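Local coordinates for protein AAC3-I (Uncultured bacterium, PDB 5HMN) that probably transfers an acetyl group from acetyl-coenzyme A to aminoglycoside antibiotics, as a GNAT-fold acetyltransferase linked to antibiotic resistance, at residues E50-A58 and G67-K75. Residues are numbered along the deposited sequence; the frame is centred on the assembly and turned at random.
Sequences ESDYFIALA and GGLAAYELK
Ile-55 and Ala-71 exchange both of their backbone bonds: Ile-55 N reaches Ala-71 O at 2.8 Å, and Ala-71 N returns to Ile-55 O. Leu-57 and Leu-69 form a second reciprocal pair, with Leu-57 N to Leu-69 O at 2.7 Å. A fifth bond, Glu-73 N to Tyr-53 O, is nearly straight (171° at the hydrogen) and lands on a carbonyl lone pair. Tyr-53 O and Ile-55 O each also accept a CA-H contact, from Tyr-72 and Ala-70. The intervening residues turn their polar backbone outward: Ala-56 and Ala-58 bond to Leu-10 and His-8, Gly-68 and Ala-70 to Ala-90 and Tyr-87 of strand 82-91.

On one face, Phe-54 swings its CG away from the backbone N (chi1 -176°), which brings CD1 over the Tyr-72 ring, 3.6 Å from CE2. The edge-to-face geometry is supported by planes at 61° and centroids 5.3 Å apart. Tyr-53 lies alongside Tyr-72 and meets it edge to edge, CD1 to CD2. Tyr-72 OH is satisfied by Lys-75 O of the second subunit, and the Tyr-53 ring stacks on its counterpart there.

The other face is aliphatic: Leu-57 CD1 and Leu-69 CD2 touch at 3.9 Å under helix 100-115. Buried Glu-73 extends its carboxylate to Arg-115, a salt bridge through OE1, while OE2 accepts from Ser-82 OG. Arg-115 also binds Asp-52 O, which ties the turn before the strand to the same cation. The pairing is an antiparallel beta hairpin within the central sheet of the GNAT fold.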
ATOM      1  N   GLU C  50     -16.448   5.998   0.429  1.00 43.03           N
ATOM      2  CA  GLU C  50     -17.318   5.169  -0.398  1.00 47.65           C
ATOM      3  C   GLU C  50     -16.549   4.501  -1.536  1.00 41.99           C
ATOM      4  O   GLU C  50     -17.144   3.945  -2.452  1.00 49.90           O
ATOM      5  CB  GLU C  50     -18.470   5.999  -0.950  1.00 56.81           C
ATOM      6  CG  GLU C  50     -18.023   7.188  -1.765  1.00 75.05           C
ATOM      7  CD  GLU C  50     -19.167   8.120  -2.091  1.00 85.25           C
ATOM      8  OE1 GLU C  50     -20.318   7.803  -1.719  1.00 77.62           O
ATOM      9  OE2 GLU C  50     -18.921   9.177  -2.712  1.00 82.78           O
ATOM     10  N   SER C  51     -15.227   4.549  -1.463  1.00 45.95           N
ATOM     11  CA  SER C  51     -14.393   3.866  -2.446  1.00 43.73           C
ATOM     12  C   SER C  51     -14.348   2.372  -2.152  1.00 46.21           C
ATOM     13  O   SER C  51     -14.679   1.934  -1.048  1.00 47.17           O
ATOM     14  CB  SER C  51     -12.981   4.449  -2.460  1.00 48.64           C
ATOM     15  OG  SER C  51     -12.317   4.219  -1.229  1.00 46.11           O
ATOM     16  N   ASP C  52     -13.927   1.600  -3.150  1.00 47.71           N
ATOM     17  CA  ASP C  52     -13.901   0.144  -3.065  1.00 56.51           C
ATOM     18  C   ASP C  52     -12.812  -0.403  -2.145  1.00 58.30           C
ATOM     19  O   ASP C  52     -12.943  -1.504  -1.605  1.00 59.28           O
ATOM     20  CB  ASP C  52     -13.704  -0.455  -4.462  1.00 59.06           C
ATOM     21  CG  ASP C  52     -14.792  -0.049  -5.430  1.00 93.75           C
ATOM     22  OD1 ASP C  52     -15.930  -0.539  -5.278  1.00101.16           O
ATOM     23  OD2 ASP C  52     -14.510   0.755  -6.344  1.00104.70           O
ATOM     24  N   TYR C  53     -11.737   0.357  -1.981  1.00 38.28           N
ATOM     25  CA  TYR C  53     -10.526  -0.183  -1.375  1.00 36.56           C
ATOM     26  C   TYR C  53     -10.162   0.413  -0.014  1.00 42.73           C
ATOM     27  O   TYR C  53      -9.378  -0.174   0.732  1.00 45.91           O
ATOM     28  CB  TYR C  53      -9.349  -0.001  -2.339  1.00 42.52           C
ATOM     29  CG  TYR C  53      -9.057   1.442  -2.691  1.00 62.93           C
ATOM     30  CD1 TYR C  53      -8.129   2.179  -1.970  1.00 76.51           C
ATOM     31  CD2 TYR C  53      -9.706   2.063  -3.751  1.00 85.72           C
ATOM     32  CE1 TYR C  53      -7.857   3.495  -2.290  1.00 75.84           C
ATOM     33  CE2 TYR C  53      -9.441   3.378  -4.078  1.00 78.46           C
ATOM     34  CZ  TYR C  53      -8.516   4.088  -3.344  1.00 85.96           C
ATOM     35  OH  TYR C  53      -8.250   5.396  -3.669  1.00 98.01           O
ATOM     36  N   PHE C  54     -10.721   1.575   0.316  1.00 36.53           N
ATOM     37  CA  PHE C  54     -10.368   2.222   1.582  1.00 32.46           C
ATOM     38  C   PHE C  54     -11.207   1.696   2.742  1.00 34.54           C
ATOM     39  O   PHE C  54     -12.418   1.528   2.618  1.00 37.54           O
ATOM     40  CB  PHE C  54     -10.520   3.744   1.478  1.00 37.84           C
ATOM     41  CG  PHE C  54     -10.080   4.480   2.718  1.00 34.66           C
ATOM     42  CD1 PHE C  54      -8.739   4.550   3.057  1.00 39.70           C
ATOM     43  CD2 PHE C  54     -11.008   5.097   3.546  1.00 40.06           C
ATOM     44  CE1 PHE C  54      -8.324   5.225   4.195  1.00 34.33           C
ATOM     45  CE2 PHE C  54     -10.603   5.775   4.685  1.00 35.61           C
ATOM     46  CZ  PHE C  54      -9.257   5.838   5.013  1.00 35.65           C
ATOM     47  N   ILE C  55     -10.545   1.432   3.869  1.00 33.66           N
ATOM     48  CA  ILE C  55     -11.215   0.950   5.072  1.00 32.36           C
ATOM     49  C   ILE C  55     -10.808   1.783   6.287  1.00 33.08           C
ATOM     50  O   ILE C  55      -9.622   1.925   6.591  1.00 30.31           O
ATOM     51  CB  ILE C  55     -10.892  -0.537   5.352  1.00 43.76           C
ATOM     52  CG1 ILE C  55     -11.356  -1.419   4.190  1.00 44.19           C
ATOM     53  CG2 ILE C  55     -11.534  -0.990   6.657  1.00 42.46           C
ATOM     54  CD1 ILE C  55     -10.997  -2.883   4.345  1.00 42.14           C
ATOM     55  N   ALA C  56     -11.797   2.337   6.978  1.00 31.02           N
ATOM     56  CA  ALA C  56     -11.540   3.115   8.185  1.00 30.13           C
ATOM     57  C   ALA C  56     -12.319   2.545   9.360  1.00 25.50           C
ATOM     58  O   ALA C  56     -13.542   2.453   9.310  1.00 27.03           O
ATOM     59  CB  ALA C  56     -11.903   4.576   7.967  1.00 31.60           C
ATOM     60  N   LEU C  57     -11.605   2.149  10.410  1.00 29.24           N
ATOM     61  CA  LEU C  57     -12.239   1.601  11.605  1.00 30.31           C
ATOM     62  C   LEU C  57     -12.035   2.533  12.791  1.00 36.34           C
ATOM     63  O   LEU C  57     -10.963   3.112  12.962  1.00 29.21           O
ATOM     64  CB  LEU C  57     -11.677   0.213  11.939  1.00 30.74           C
ATOM     65  CG  LEU C  57     -11.737  -0.863  10.855  1.00 34.00           C
ATOM     66  CD1 LEU C  57     -11.181  -2.177  11.382  1.00 30.10           C
ATOM     67  CD2 LEU C  57     -13.160  -1.044  10.352  1.00 32.93           C
ATOM     68  N   ALA C  58     -13.067   2.666  13.616  1.00 26.77           N
ATOM     69  CA  ALA C  58     -12.974   3.482  14.820  1.00 28.33           C
ATOM     70  C   ALA C  58     -13.381   2.685  16.049  1.00 31.86           C
ATOM     71  O   ALA C  58     -14.365   1.950  16.026  1.00 33.41           O
ATOM     72  CB  ALA C  58     -13.842   4.728  14.687  1.00 31.47           C
ATOM     73  N   GLY C  67      -9.533   5.161  19.614  1.00 30.21           N
ATOM     74  CA  GLY C  67      -8.572   4.512  18.740  1.00 25.11           C
ATOM     75  C   GLY C  67      -9.135   4.309  17.354  1.00 25.34           C
ATOM     76  O   GLY C  67     -10.321   4.533  17.119  1.00 25.73           O
ATOM     77  N   GLY C  68      -8.291   3.859  16.429  1.00 24.57           N
ATOM     78  CA  GLY C  68      -8.749   3.621  15.080  1.00 19.77           C
ATOM     79  C   GLY C  68      -7.711   3.040  14.142  1.00 24.16           C
ATOM     80  O   GLY C  68      -6.533   2.911  14.484  1.00 24.46           O
ATOM     81  N   LEU C  69      -8.167   2.707  12.939  1.00 25.84           N
ATOM     82  CA  LEU C  69      -7.352   2.027  11.947  1.00 25.49           C
ATOM     83  C   LEU C  69      -7.740   2.489  10.546  1.00 33.32           C
ATOM     84  O   LEU C  69      -8.927   2.606  10.230  1.00 34.18           O
ATOM     85  CB  LEU C  69      -7.524   0.507  12.087  1.00 29.65           C
ATOM     86  CG  LEU C  69      -6.879  -0.451  11.090  1.00 42.12           C
ATOM     87  CD1 LEU C  69      -6.508  -1.744  11.804  1.00 34.02           C
ATOM     88  CD2 LEU C  69      -7.816  -0.742   9.922  1.00 32.74           C
ATOM     89  N   ALA C  70      -6.734   2.767   9.720  1.00 25.21           N
ATOM     90  CA  ALA C  70      -6.948   3.071   8.307  1.00 30.38           C
ATOM     91  C   ALA C  70      -6.207   2.051   7.448  1.00 34.28           C
ATOM     92  O   ALA C  70      -5.019   1.799   7.663  1.00 29.21           O
ATOM     93  CB  ALA C  70      -6.483   4.479   7.983  1.00 26.05           C
ATOM     94  N   ALA C  71      -6.903   1.464   6.478  1.00 33.55           N
ATOM     95  CA  ALA C  71      -6.309   0.411   5.663  1.00 28.79           C
ATOM     96  C   ALA C  71      -6.757   0.488   4.205  1.00 28.22           C
ATOM     97  O   ALA C  71      -7.798   1.067   3.893  1.00 26.43           O
ATOM     98  CB  ALA C  71      -6.646  -0.954   6.241  1.00 28.64           C
ATOM     99  N   TYR C  72      -5.965  -0.112   3.327  1.00 27.11           N
ATOM    100  CA  TYR C  72      -6.258  -0.131   1.896  1.00 27.34           C
ATOM    101  C   TYR C  72      -6.295  -1.565   1.393  1.00 29.94           C
ATOM    102  O   TYR C  72      -5.367  -2.336   1.636  1.00 33.83           O
ATOM    103  CB  TYR C  72      -5.213   0.671   1.116  1.00 28.35           C
ATOM    104  CG  TYR C  72      -5.169   2.153   1.443  1.00 27.38           C
ATOM    105  CD1 TYR C  72      -4.403   2.629   2.496  1.00 28.66           C
ATOM    106  CD2 TYR C  72      -5.881   3.074   0.681  1.00 33.42           C
ATOM    107  CE1 TYR C  72      -4.360   3.985   2.796  1.00 32.34           C
ATOM    108  CE2 TYR C  72      -5.841   4.426   0.970  1.00 40.17           C
ATOM    109  CZ  TYR C  72      -5.081   4.875   2.029  1.00 37.26           C
ATOM    110  OH  TYR C  72      -5.037   6.221   2.319  1.00 37.89           O
ATOM    111  N   GLU C  73      -7.371  -1.932   0.703  1.00 27.88           N
ATOM    112  CA  GLU C  73      -7.425  -3.241   0.068  1.00 28.41           C
ATOM    113  C   GLU C  73      -6.735  -3.205  -1.289  1.00 43.04           C
ATOM    114  O   GLU C  73      -7.091  -2.408  -2.159  1.00 36.60           O
ATOM    115  CB  GLU C  73      -8.867  -3.716  -0.095  1.00 35.92           C
ATOM    116  CG  GLU C  73      -8.969  -5.087  -0.750  1.00 44.10           C
ATOM    117  CD  GLU C  73     -10.399  -5.484  -1.067  1.00 55.78           C
ATOM    118  OE1 GLU C  73     -11.314  -4.662  -0.849  1.00 57.94           O
ATOM    119  OE2 GLU C  73     -10.605  -6.622  -1.535  1.00 65.17           O
ATOM    120  N   LEU C  74      -5.745  -4.072  -1.467  1.00 31.66           N
ATOM    121  CA  LEU C  74      -4.988  -4.113  -2.712  1.00 27.29           C
ATOM    122  C   LEU C  74      -5.376  -5.327  -3.544  1.00 35.18           C
ATOM    123  O   LEU C  74      -4.933  -6.444  -3.269  1.00 36.59           O
ATOM    124  CB  LEU C  74      -3.483  -4.129  -2.421  1.00 31.95           C
ATOM    125  CG  LEU C  74      -2.730  -2.798  -2.316  1.00 49.94           C
ATOM    126  CD1 LEU C  74      -3.437  -1.801  -1.425  1.00 39.48           C
ATOM    127  CD2 LEU C  74      -1.307  -3.034  -1.826  1.00 49.04           C
ATOM    128  N   LYS C  75      -6.212  -5.112  -4.555  1.00 36.57           N
ATOM    129  CA  LYS C  75      -6.584  -6.192  -5.458  1.00 47.31           C
ATOM    130  C   LYS C  75      -5.417  -6.500  -6.397  1.00 41.51           C
ATOM    131  O   LYS C  75      -4.943  -5.629  -7.129  1.00 38.24           O
ATOM    132  CB  LYS C  75      -7.851  -5.833  -6.238  1.00 58.88           C
ATOM    133  CG  LYS C  75      -8.931  -6.912  -6.181  1.00 79.38           C
ATOM    134  CD  LYS C  75     -10.267  -6.349  -5.716  1.00 81.09           C
ATOM    135  CE  LYS C  75     -11.266  -7.461  -5.419  1.00 90.43           C
ATOM    136  NZ  LYS C  75     -12.547  -6.937  -4.859  1.00 96.99           N
TER